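Local coordinates for protein NADH-rubredoxin oxidoreductase (Clostridium acetobutylicum, PDB 3KLJ) that catalyses the NADH-dependent reduction of rubredoxin through a bound FAD, supplying electrons for dioxygen scavenging in an obligate anaerobe, at residues E41-E53 with K59-W71. Sequence-based numbering, arbitrary orientation.
Sequences EKYLPYYRPRLNE and KSIDDILIKKNDW. With FAD (flavin-adenine dinucleotide), chain B.
A single beta bridge, Tyr46 to Leu65, ties the two segments together where neither forms a regular strand. It lies in the FAD-binding domain of this glutathione reductase-type fold, in the connection between strands 35-38 and 78-80 of the parallel sheet. Two nearly straight backbone bonds flank the pair: Ile66 N to Pro45 O (2.9 Å) and Tyr47 N to Ile64 O (2.8 Å). A water also donates to Pro45 O and accepts from Lys67 N, so this carbonyl receives two hydrogen bonds.

Apolar side chains pack around the bridge. The Tyr46 ring lies across the tip of Ile61, with its CD1 3.6 Å from Ile61 CD1. Ile64 runs alongside the same ring, and its CD1 also touches Leu51 CD2. Ile61 CG1 meets CD1 of the Tyr43 ring, whose hydroxyl bonds to Asp134. Tyr46 has CG between the backbone N and the carbonyl carbon (chi1 55°), which carries the ring away from the bridge toward the cofactor side. There Tyr46 OH donates a very short bond to Glu41 OE1 (2.5 Å) and accepts one from Arg48 NH2. Glu41 OE2 pairs with Arg48 NH1 in a salt bridge of 2.9 Å. Arg48 NE reaches the FAD phosphate oxygen O2A at 2.7 Å, near the guanidinium plane. The packed tyrosine is thus a second-shell partner of two FAD-binding residues.

At the outer end, Arg50 NH1 forms a salt bridge with Glu53 OE2, 2.8 Å away. Ile64 CG2 sits over the centre of one face of the Arg50 guanidinium, 3.9 Å above its plane.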
ATOM      1  N   GLU A  41       9.214 -15.154  -1.381  1.00 23.57           N
ATOM      2  CA  GLU A  41      10.351 -14.642  -0.604  1.00 23.36           C
ATOM      3  C   GLU A  41      10.934 -15.725   0.310  1.00 23.47           C
ATOM      4  O   GLU A  41      10.290 -16.746   0.564  1.00 23.68           O
ATOM      5  CB  GLU A  41       9.942 -13.422   0.237  1.00 23.17           C
ATOM      6  CG  GLU A  41       9.207 -12.315  -0.532  1.00 22.46           C
ATOM      7  CD  GLU A  41       9.038 -11.033   0.287  1.00 22.87           C
ATOM      8  OE1 GLU A  41       9.990 -10.622   0.974  1.00 22.91           O
ATOM      9  OE2 GLU A  41       7.953 -10.422   0.230  1.00 25.68           O
ATOM     10  N   LYS A  42      12.147 -15.496   0.808  1.00 23.11           N
ATOM     11  CA  LYS A  42      12.798 -16.467   1.690  1.00 23.13           C
ATOM     12  C   LYS A  42      12.520 -16.201   3.174  1.00 22.80           C
ATOM     13  O   LYS A  42      13.124 -16.826   4.052  1.00 23.06           O
ATOM     14  CB  LYS A  42      14.305 -16.570   1.400  1.00 23.10           C
ATOM     15  CG  LYS A  42      15.056 -15.251   1.353  1.00 24.47           C
ATOM     16  CD  LYS A  42      16.514 -15.467   0.933  1.00 25.95           C
ATOM     17  CE  LYS A  42      17.156 -14.167   0.444  1.00 26.50           C
ATOM     18  NZ  LYS A  42      16.654 -13.783  -0.908  1.00 26.16           N
ATOM     19  N   TYR A  43      11.585 -15.287   3.433  1.00 21.86           N
ATOM     20  CA  TYR A  43      11.224 -14.874   4.790  1.00 21.39           C
ATOM     21  C   TYR A  43       9.762 -15.174   5.088  1.00 21.03           C
ATOM     22  O   TYR A  43       8.915 -15.159   4.187  1.00 21.63           O
ATOM     23  CB  TYR A  43      11.510 -13.367   5.000  1.00 20.52           C
ATOM     24  CG  TYR A  43      12.866 -12.943   4.463  1.00 19.70           C
ATOM     25  CD1 TYR A  43      14.045 -13.337   5.103  1.00 17.35           C
ATOM     26  CD2 TYR A  43      12.971 -12.184   3.295  1.00 18.44           C
ATOM     27  CE1 TYR A  43      15.292 -12.971   4.604  1.00 17.30           C
ATOM     28  CE2 TYR A  43      14.217 -11.807   2.791  1.00 16.87           C
ATOM     29  CZ  TYR A  43      15.372 -12.208   3.451  1.00 16.85           C
ATOM     30  OH  TYR A  43      16.609 -11.846   2.969  1.00 15.60           O
ATOM     31  N   LEU A  44       9.477 -15.463   6.353  1.00 20.71           N
ATOM     32  CA  LEU A  44       8.102 -15.570   6.849  1.00 20.13           C
ATOM     33  C   LEU A  44       7.358 -14.231   6.700  1.00 19.67           C
ATOM     34  O   LEU A  44       7.996 -13.200   6.461  1.00 19.67           O
ATOM     35  CB  LEU A  44       8.127 -16.015   8.314  1.00 20.14           C
ATOM     36  CG  LEU A  44       8.070 -17.516   8.668  1.00 21.05           C
ATOM     37  CD1 LEU A  44       8.076 -18.485   7.478  1.00 19.24           C
ATOM     38  CD2 LEU A  44       9.107 -17.902   9.708  1.00 18.36           C
ATOM     39  N   PRO A  45       6.012 -14.245   6.812  1.00 18.82           N
ATOM     40  CA  PRO A  45       5.251 -13.002   6.769  1.00 18.55           C
ATOM     41  C   PRO A  45       5.803 -11.921   7.693  1.00 17.63           C
ATOM     42  O   PRO A  45       6.036 -12.167   8.877  1.00 16.66           O
ATOM     43  CB  PRO A  45       3.863 -13.438   7.231  1.00 18.16           C
ATOM     44  CG  PRO A  45       3.727 -14.806   6.651  1.00 18.99           C
ATOM     45  CD  PRO A  45       5.124 -15.418   6.680  1.00 18.70           C
ATOM     46  N   TYR A  46       5.989 -10.729   7.141  1.00 17.34           N
ATOM     47  CA  TYR A  46       6.488  -9.607   7.925  1.00 17.44           C
ATOM     48  C   TYR A  46       5.662  -8.347   7.720  1.00 17.40           C
ATOM     49  O   TYR A  46       4.944  -8.216   6.715  1.00 17.60           O
ATOM     50  CB  TYR A  46       7.967  -9.360   7.635  1.00 17.40           C
ATOM     51  CG  TYR A  46       8.336  -9.147   6.178  1.00 18.57           C
ATOM     52  CD1 TYR A  46       8.747 -10.219   5.373  1.00 19.57           C
ATOM     53  CD2 TYR A  46       8.313  -7.869   5.612  1.00 18.78           C
ATOM     54  CE1 TYR A  46       9.122 -10.022   4.038  1.00 19.79           C
ATOM     55  CE2 TYR A  46       8.678  -7.660   4.285  1.00 19.89           C
ATOM     56  CZ  TYR A  46       9.086  -8.741   3.502  1.00 20.50           C
ATOM     57  OH  TYR A  46       9.452  -8.522   2.189  1.00 19.89           O
ATOM     58  N   TYR A  47       5.753  -7.438   8.691  1.00 17.29           N
ATOM     59  CA  TYR A  47       4.989  -6.193   8.673  1.00 16.83           C
ATOM     60  C   TYR A  47       5.644  -5.238   7.680  1.00 16.26           C
ATOM     61  O   TYR A  47       6.443  -4.360   8.057  1.00 15.43           O
ATOM     62  CB  TYR A  47       4.926  -5.569  10.072  1.00 17.21           C
ATOM     63  CG  TYR A  47       3.748  -4.636  10.251  1.00 17.81           C
ATOM     64  CD1 TYR A  47       3.863  -3.278   9.966  1.00 17.43           C
ATOM     65  CD2 TYR A  47       2.514  -5.117  10.691  1.00 17.79           C
ATOM     66  CE1 TYR A  47       2.774  -2.412  10.116  1.00 18.99           C
ATOM     67  CE2 TYR A  47       1.426  -4.264  10.852  1.00 18.53           C
ATOM     68  CZ  TYR A  47       1.568  -2.912  10.566  1.00 17.48           C
ATOM     69  OH  TYR A  47       0.504  -2.066  10.704  1.00 18.65           O
ATOM     70  N   ARG A  48       5.301  -5.439   6.411  1.00 14.62           N
ATOM     71  CA  ARG A  48       5.906  -4.716   5.287  1.00 14.29           C
ATOM     72  C   ARG A  48       6.018  -3.173   5.448  1.00 13.71           C
ATOM     73  O   ARG A  48       7.039  -2.612   5.052  1.00 13.08           O
ATOM     74  CB  ARG A  48       5.194  -5.086   3.971  1.00 13.85           C
ATOM     75  CG  ARG A  48       5.936  -4.682   2.675  1.00 14.46           C
ATOM     76  CD  ARG A  48       5.180  -5.182   1.407  1.00 12.91           C
ATOM     77  NE  ARG A  48       5.004  -6.640   1.430  1.00 11.78           N
ATOM     78  CZ  ARG A  48       5.984  -7.527   1.245  1.00 12.30           C
ATOM     79  NH1 ARG A  48       5.725  -8.826   1.306  1.00 12.12           N
ATOM     80  NH2 ARG A  48       7.225  -7.125   0.993  1.00 12.52           N
ATOM     81  N   PRO A  49       4.978  -2.489   6.007  1.00 13.60           N
ATOM     82  CA  PRO A  49       5.113  -1.031   6.174  1.00 13.91           C
ATOM     83  C   PRO A  49       6.282  -0.562   7.038  1.00 14.85           C
ATOM     84  O   PRO A  49       6.592   0.630   7.024  1.00 14.79           O
ATOM     85  CB  PRO A  49       3.771  -0.617   6.814  1.00 14.02           C
ATOM     86  CG  PRO A  49       2.788  -1.645   6.284  1.00 13.64           C
ATOM     87  CD  PRO A  49       3.600  -2.937   6.309  1.00 13.16           C
ATOM     88  N   ARG A  50       6.942  -1.471   7.755  1.00 15.04           N
ATOM     89  CA  ARG A  50       8.058  -1.063   8.607  1.00 16.30           C
ATOM     90  C   ARG A  50       9.411  -1.194   7.901  1.00 16.38           C
ATOM     91  O   ARG A  50      10.441  -1.036   8.534  1.00 16.21           O
ATOM     92  CB  ARG A  50       8.067  -1.814   9.946  1.00 16.12           C
ATOM     93  CG  ARG A  50       6.718  -1.901  10.593  1.00 18.31           C
ATOM     94  CD  ARG A  50       6.738  -1.607  12.058  1.00 19.86           C
ATOM     95  NE  ARG A  50       7.262  -2.698  12.857  1.00 22.42           N
ATOM     96  CZ  ARG A  50       8.379  -2.645  13.581  1.00 20.56           C
ATOM     97  NH1 ARG A  50       9.121  -1.551  13.611  1.00 21.68           N
ATOM     98  NH2 ARG A  50       8.754  -3.700  14.275  1.00 18.84           N
ATOM     99  N   LEU A  51       9.392  -1.459   6.593  1.00 16.95           N
ATOM    100  CA  LEU A  51      10.626  -1.567   5.808  1.00 17.46           C
ATOM    101  C   LEU A  51      11.493  -0.302   5.916  1.00 18.42           C
ATOM    102  O   LEU A  51      12.723  -0.382   5.892  1.00 18.47           O
ATOM    103  CB  LEU A  51      10.326  -1.932   4.343  1.00 17.09           C
ATOM    104  CG  LEU A  51       9.988  -3.410   4.081  1.00 16.27           C
ATOM    105  CD1 LEU A  51       9.559  -3.629   2.640  1.00 15.38           C
ATOM    106  CD2 LEU A  51      11.153  -4.341   4.435  1.00 13.75           C
ATOM    107  N   ASN A  52      10.850   0.855   6.065  1.00 19.04           N
ATOM    108  CA  ASN A  52      11.574   2.106   6.257  0.50 19.60           C
ATOM    109  C   ASN A  52      12.448   2.087   7.515  1.00 19.63           C
ATOM    110  O   ASN A  52      13.468   2.761   7.568  1.00 20.05           O
ATOM    111  CB  ASN A  52      10.610   3.297   6.258  0.50 19.86           C
ATOM    112  CG  ASN A  52      10.198   3.707   4.852  0.50 20.42           C
ATOM    113  OD1 ASN A  52      11.035   3.792   3.954  0.50 21.75           O
ATOM    114  ND2 ASN A  52       8.908   3.959   4.654  0.50 20.95           N
ATOM    115  N   GLU A  53      12.056   1.287   8.508  1.00 19.59           N
ATOM    116  CA  GLU A  53      12.816   1.152   9.757  1.00 19.99           C
ATOM    117  C   GLU A  53      14.058   0.274   9.619  1.00 19.58           C
ATOM    118  O   GLU A  53      15.023   0.422  10.383  1.00 19.51           O
ATOM    119  CB  GLU A  53      11.929   0.628  10.885  1.00 20.31           C
ATOM    120  CG  GLU A  53      10.761   1.536  11.209  1.00 21.84           C
ATOM    121  CD  GLU A  53       9.981   1.071  12.412  1.00 24.07           C
ATOM    122  OE1 GLU A  53      10.591   0.872  13.486  1.00 24.99           O
ATOM    123  OE2 GLU A  53       8.747   0.907  12.287  1.00 25.50           O
ATOM    124  N   LYS A  59      17.314  -1.991  11.633  1.00 15.26           N
ATOM    125  CA  LYS A  59      16.628  -3.197  12.095  1.00 15.28           C
ATOM    126  C   LYS A  59      16.756  -4.300  11.042  1.00 15.45           C
ATOM    127  O   LYS A  59      16.982  -4.014   9.864  1.00 15.56           O
ATOM    128  CB  LYS A  59      15.155  -2.892  12.419  1.00 15.58           C
ATOM    129  CG  LYS A  59      15.006  -2.133  13.756  1.00 14.42           C
ATOM    130  CD  LYS A  59      13.555  -1.785  14.058  1.00 10.88           C
ATOM    131  CE  LYS A  59      13.442  -1.115  15.435  1.00  9.65           C
ATOM    132  NZ  LYS A  59      13.988  -1.971  16.525  1.00  6.75           N
ATOM    133  N   SER A  60      16.632  -5.557  11.464  1.00 15.77           N
ATOM    134  CA  SER A  60      16.693  -6.690  10.537  1.00 15.77           C
ATOM    135  C   SER A  60      15.320  -7.321  10.311  1.00 16.01           C
ATOM    136  O   SER A  60      14.297  -6.829  10.831  1.00 15.54           O
ATOM    137  CB  SER A  60      17.704  -7.734  11.018  1.00 16.45           C
ATOM    138  OG  SER A  60      17.312  -8.284  12.262  1.00 18.07           O
ATOM    139  N   ILE A  61      15.296  -8.389   9.504  1.00 15.39           N
ATOM    140  CA  ILE A  61      14.059  -9.102   9.186  1.00 14.95           C
ATOM    141  C   ILE A  61      13.365  -9.599  10.455  1.00 14.91           C
ATOM    142  O   ILE A  61      12.149  -9.467  10.608  1.00 14.66           O
ATOM    143  CB  ILE A  61      14.278 -10.262   8.140  1.00 14.66           C
ATOM    144  CG1 ILE A  61      12.969 -11.008   7.831  1.00 14.12           C
ATOM    145  CG2 ILE A  61      15.367 -11.259   8.594  1.00 14.10           C
ATOM    146  CD1 ILE A  61      11.905 -10.192   7.090  1.00 12.98           C
ATOM    147  N   ASP A  62      14.162 -10.144  11.365  1.00 14.78           N
ATOM    148  CA  ASP A  62      13.673 -10.664  12.637  1.00 15.46           C
ATOM    149  C   ASP A  62      12.836  -9.668  13.446  1.00 14.95           C
ATOM    150  O   ASP A  62      11.895 -10.072  14.129  1.00 14.66           O
ATOM    151  CB  ASP A  62      14.853 -11.183  13.450  1.00 15.92           C
ATOM    152  CG  ASP A  62      15.794 -12.023  12.608  1.00 18.67           C
ATOM    153  OD1 ASP A  62      15.304 -12.998  11.986  1.00 21.74           O
ATOM    154  OD2 ASP A  62      17.005 -11.708  12.554  1.00 20.27           O
ATOM    155  N   ASP A  63      13.168  -8.377  13.342  1.00 14.46           N
ATOM    156  CA  ASP A  63      12.462  -7.333  14.074  1.00 14.12           C
ATOM    157  C   ASP A  63      11.103  -6.984  13.482  1.00 13.88           C
ATOM    158  O   ASP A  63      10.311  -6.313  14.144  1.00 13.31           O
ATOM    159  CB  ASP A  63      13.288  -6.049  14.139  1.00 14.00           C
ATOM    160  CG  ASP A  63      14.662  -6.273  14.690  1.00 14.74           C
ATOM    161  OD1 ASP A  63      14.792  -6.984  15.709  1.00 15.83           O
ATOM    162  OD2 ASP A  63      15.612  -5.736  14.092  1.00 15.31           O
ATOM    163  N   ILE A  64      10.841  -7.402  12.239  1.00 13.76           N
ATOM    164  CA  ILE A  64       9.578  -7.050  11.579  1.00 13.62           C
ATOM    165  C   ILE A  64       8.675  -8.230  11.203  1.00 14.09           C
ATOM    166  O   ILE A  64       7.563  -8.022  10.705  1.00 13.84           O
ATOM    167  CB  ILE A  64       9.764  -6.092  10.355  1.00 13.71           C
ATOM    168  CG1 ILE A  64      10.623  -6.736   9.251  1.00 13.25           C
ATOM    169  CG2 ILE A  64      10.310  -4.718  10.807  1.00 13.64           C
ATOM    170  CD1 ILE A  64      10.473  -6.050   7.893  1.00 13.06           C
ATOM    171  N   LEU A  65       9.153  -9.454  11.438  1.00 14.35           N
ATOM    172  CA  LEU A  65       8.348 -10.672  11.241  1.00 14.61           C
ATOM    173  C   LEU A  65       7.090 -10.610  12.109  1.00 14.35           C
ATOM    174  O   LEU A  65       7.157 -10.204  13.274  1.00 13.14           O
ATOM    175  CB  LEU A  65       9.167 -11.938  11.602  1.00 14.51           C
ATOM    176  CG  LEU A  65      10.357 -12.339  10.713  1.00 14.69           C
ATOM    177  CD1 LEU A  65      11.143 -13.559  11.255  1.00 14.67           C
ATOM    178  CD2 LEU A  65       9.909 -12.570   9.280  1.00 14.34           C
ATOM    179  N   ILE A  66       5.952 -11.002  11.544  1.00 14.64           N
ATOM    180  CA  ILE A  66       4.704 -11.045  12.315  1.00 15.23           C
ATOM    181  C   ILE A  66       4.776 -12.170  13.360  1.00 15.46           C
ATOM    182  O   ILE A  66       4.533 -11.950  14.554  1.00 14.35           O
ATOM    183  CB  ILE A  66       3.428 -11.187  11.422  1.00 15.31           C
ATOM    184  CG1 ILE A  66       3.312 -10.028  10.413  1.00 15.22           C
ATOM    185  CG2 ILE A  66       2.185 -11.190  12.303  1.00 16.72           C
ATOM    186  CD1 ILE A  66       2.177 -10.214   9.309  1.00 14.07           C
ATOM    187  N   LYS A  67       5.109 -13.374  12.899  1.00 15.93           N
ATOM    188  CA  LYS A  67       5.327 -14.505  13.792  1.00 16.43           C
ATOM    189  C   LYS A  67       6.650 -15.146  13.451  1.00 16.89           C
ATOM    190  O   LYS A  67       7.042 -15.179  12.280  1.00 17.10           O
ATOM    191  CB  LYS A  67       4.214 -15.551  13.650  1.00 16.33           C
ATOM    192  CG  LYS A  67       2.804 -15.036  13.934  1.00 16.92           C
ATOM    193  CD  LYS A  67       2.561 -14.739  15.408  1.00 16.26           C
ATOM    194  CE  LYS A  67       1.168 -14.142  15.570  1.00 16.31           C
ATOM    195  NZ  LYS A  67       0.878 -13.806  16.976  1.00 14.68           N
ATOM    196  N   LYS A  68       7.325 -15.661  14.470  1.00 17.27           N
ATOM    197  CA  LYS A  68       8.577 -16.403  14.290  1.00 17.98           C
ATOM    198  C   LYS A  68       8.297 -17.842  13.859  1.00 18.07           C
ATOM    199  O   LYS A  68       7.146 -18.294  13.904  1.00 18.22           O
ATOM    200  CB  LYS A  68       9.408 -16.367  15.579  1.00 18.35           C
ATOM    201  CG  LYS A  68       9.632 -14.959  16.133  1.00 18.92           C
ATOM    202  CD  LYS A  68      10.963 -14.359  15.689  1.00 22.06           C
ATOM    203  CE  LYS A  68      11.122 -12.931  16.197  1.00 22.35           C
ATOM    204  NZ  LYS A  68      12.502 -12.669  16.718  1.00 24.69           N
ATOM    205  N   ASN A  69       9.345 -18.542  13.424  1.00 17.98           N
ATOM    206  CA  ASN A  69       9.237 -19.928  12.940  0.50 18.18           C
ATOM    207  C   ASN A  69       8.426 -20.842  13.848  1.00 18.21           C
ATOM    208  O   ASN A  69       7.562 -21.587  13.380  1.00 17.80           O
ATOM    209  CB  ASN A  69      10.630 -20.537  12.730  0.50 18.22           C
ATOM    210  CG  ASN A  69      11.098 -20.438  11.295  0.50 18.51           C
ATOM    211  OD1 ASN A  69      10.802 -21.302  10.469  0.50 18.58           O
ATOM    212  ND2 ASN A  69      11.844 -19.384  10.991  0.50 19.02           N
ATOM    213  N   ASP A  70       8.728 -20.778  15.148  1.00 18.30           N
ATOM    214  CA  ASP A  70       8.102 -21.646  16.143  0.50 18.53           C
ATOM    215  C   ASP A  70       6.574 -21.562  16.150  1.00 18.60           C
ATOM    216  O   ASP A  70       5.899 -22.541  16.462  1.00 18.62           O
ATOM    217  CB  ASP A  70       8.653 -21.349  17.541  0.50 18.71           C
ATOM    218  CG  ASP A  70       8.546 -22.539  18.468  0.50 18.75           C
ATOM    219  OD1 ASP A  70       8.226 -23.646  17.982  0.50 19.26           O
ATOM    220  OD2 ASP A  70       8.780 -22.370  19.679  0.50 19.25           O
ATOM    221  N   TRP A  71       6.033 -20.403  15.793  1.00 18.68           N
ATOM    222  CA  TRP A  71       4.591 -20.228  15.762  1.00 18.53           C
ATOM    223  C   TRP A  71       3.940 -21.101  14.692  1.00 18.79           C
ATOM    224  O   TRP A  71       2.907 -21.723  14.949  1.00 18.72           O
ATOM    225  CB  TRP A  71       4.238 -18.759  15.550  1.00 18.58           C
ATOM    226  CG  TRP A  71       2.783 -18.457  15.656  1.00 18.39           C
ATOM    227  CD1 TRP A  71       2.095 -18.117  16.785  1.00 18.62           C
ATOM    228  CD2 TRP A  71       1.831 -18.452  14.586  1.00 18.32           C
ATOM    229  NE1 TRP A  71       0.769 -17.901  16.483  1.00 18.78           N
ATOM    230  CE2 TRP A  71       0.581 -18.104  15.141  1.00 17.80           C
ATOM    231  CE3 TRP A  71       1.913 -18.716  13.213  1.00 18.43           C
ATOM    232  CZ2 TRP A  71      -0.581 -18.011  14.371  1.00 19.24           C
ATOM    233  CZ3 TRP A  71       0.757 -18.614  12.442  1.00 19.86           C
ATOM    234  CH2 TRP A  71      -0.473 -18.263  13.026  1.00 18.94           C
TER
HETATM  235  PA  FAD B 401       2.108  -8.472   0.302  1.00 18.30           P
HETATM  236  O1A FAD B 401       2.720  -7.915  -0.956  1.00 18.60           O
HETATM  237  O2A FAD B 401       2.584  -7.764   1.547  1.00 19.35           O
HETATM  238  O5B FAD B 401       2.425 -10.033   0.403  1.00 21.06           O
HETATM  239  C5B FAD B 401       2.213 -10.892  -0.703  1.00 20.91           C
HETATM  240  C4B FAD B 401       3.286 -11.981  -0.709  1.00 21.12           C
HETATM  241  O4B FAD B 401       3.007 -12.921  -1.746  1.00 19.85           O
HETATM  242  C3B FAD B 401       4.665 -11.398  -1.006  1.00 21.12           C
HETATM  243  O3B FAD B 401       5.581 -11.850  -0.023  1.00 23.72           O
HETATM  244  C2B FAD B 401       5.029 -11.921  -2.382  1.00 21.25           C
HETATM  245  O2B FAD B 401       6.402 -12.220  -2.502  1.00 23.46           O
HETATM  246  C1B FAD B 401       4.190 -13.188  -2.480  1.00 20.89           C
HETATM  247  N9A FAD B 401       3.879 -13.587  -3.865  1.00 21.12           N
HETATM  248  C8A FAD B 401       3.639 -12.770  -4.937  1.00 21.82           C
HETATM  249  N7A FAD B 401       3.391 -13.543  -6.021  1.00 21.27           N
HETATM  250  C5A FAD B 401       3.461 -14.840  -5.658  1.00 21.30           C
HETATM  251  C6A FAD B 401       3.300 -16.027  -6.374  1.00 21.45           C
HETATM  252  N6A FAD B 401       3.294 -16.009  -7.707  1.00 20.16           N
HETATM  253  N1A FAD B 401       3.446 -17.232  -5.709  1.00 20.91           N
HETATM  254  C2A FAD B 401       3.746 -17.264  -4.359  1.00 20.44           C
HETATM  255  N3A FAD B 401       3.915 -16.083  -3.662  1.00 21.51           N
HETATM  256  C4A FAD B 401       3.770 -14.885  -4.302  1.00 21.55           C
HETATM  257  N1  FAD B 401       0.094   0.200   4.029  1.00 20.18           N
HETATM  258  C2  FAD B 401      -0.573   0.987   4.944  1.00 21.45           C
HETATM  259  O2  FAD B 401      -1.752   0.773   5.173  1.00 21.38           O
HETATM  260  N3  FAD B 401       0.081   1.993   5.624  1.00 20.29           N
HETATM  261  C4  FAD B 401       1.413   2.231   5.379  1.00 21.27           C
HETATM  262  O4  FAD B 401       1.965   3.148   5.994  1.00 20.99           O
HETATM  263  C4X FAD B 401       2.103   1.450   4.441  1.00 20.65           C
HETATM  264  N5  FAD B 401       3.448   1.663   4.183  1.00 19.24           N
HETATM  265  C5X FAD B 401       4.121   0.884   3.261  1.00 18.91           C
HETATM  266  C6  FAD B 401       5.480   1.110   3.001  1.00 18.36           C
HETATM  267  C7  FAD B 401       6.152   0.302   2.070  1.00 17.62           C
HETATM  268  C7M FAD B 401       7.606   0.540   1.786  1.00 17.50           C
HETATM  269  C8  FAD B 401       5.468  -0.712   1.398  1.00 17.67           C
HETATM  270  C8M FAD B 401       6.163  -1.590   0.387  1.00 16.29           C
HETATM  271  C9  FAD B 401       4.120  -0.925   1.657  1.00 17.60           C
HETATM  272  C9A FAD B 401       3.443  -0.134   2.590  1.00 19.92           C
HETATM  273  N10 FAD B 401       2.093  -0.359   2.851  1.00 19.59           N
HETATM  274  C10 FAD B 401       1.428   0.428   3.772  1.00 20.39           C
HETATM  275  C1' FAD B 401       1.355  -1.431   2.119  1.00 19.11           C
HETATM  276  C2' FAD B 401       1.225  -2.707   2.922  1.00 19.92           C
HETATM  277  O2' FAD B 401       2.518  -3.244   3.118  1.00 21.00           O
HETATM  278  C3' FAD B 401       0.369  -3.660   2.113  1.00 19.07           C
HETATM  279  O3' FAD B 401      -0.949  -3.151   2.024  1.00 21.52           O
HETATM  280  C4' FAD B 401       0.303  -5.058   2.705  1.00 19.39           C
HETATM  281  O4' FAD B 401       1.609  -5.599   2.852  1.00 18.88           O
HETATM  282  C5' FAD B 401      -0.482  -5.947   1.749  1.00 18.13           C
HETATM  283  O5' FAD B 401      -0.366  -7.267   2.214  1.00 18.38           O
HETATM  284  P   FAD B 401      -0.624  -8.478   1.219  1.00 17.46           P
HETATM  285  O1P FAD B 401      -0.491  -9.779   1.994  1.00 18.90           O
HETATM  286  O2P FAD B 401      -1.938  -8.320   0.493  1.00 18.74           O
HETATM  287  O3P FAD B 401       0.518  -8.354   0.085  1.00 17.98           O
HETATM  288  O   HOH W   1       5.696 -14.353  10.190  1.00 13.24           O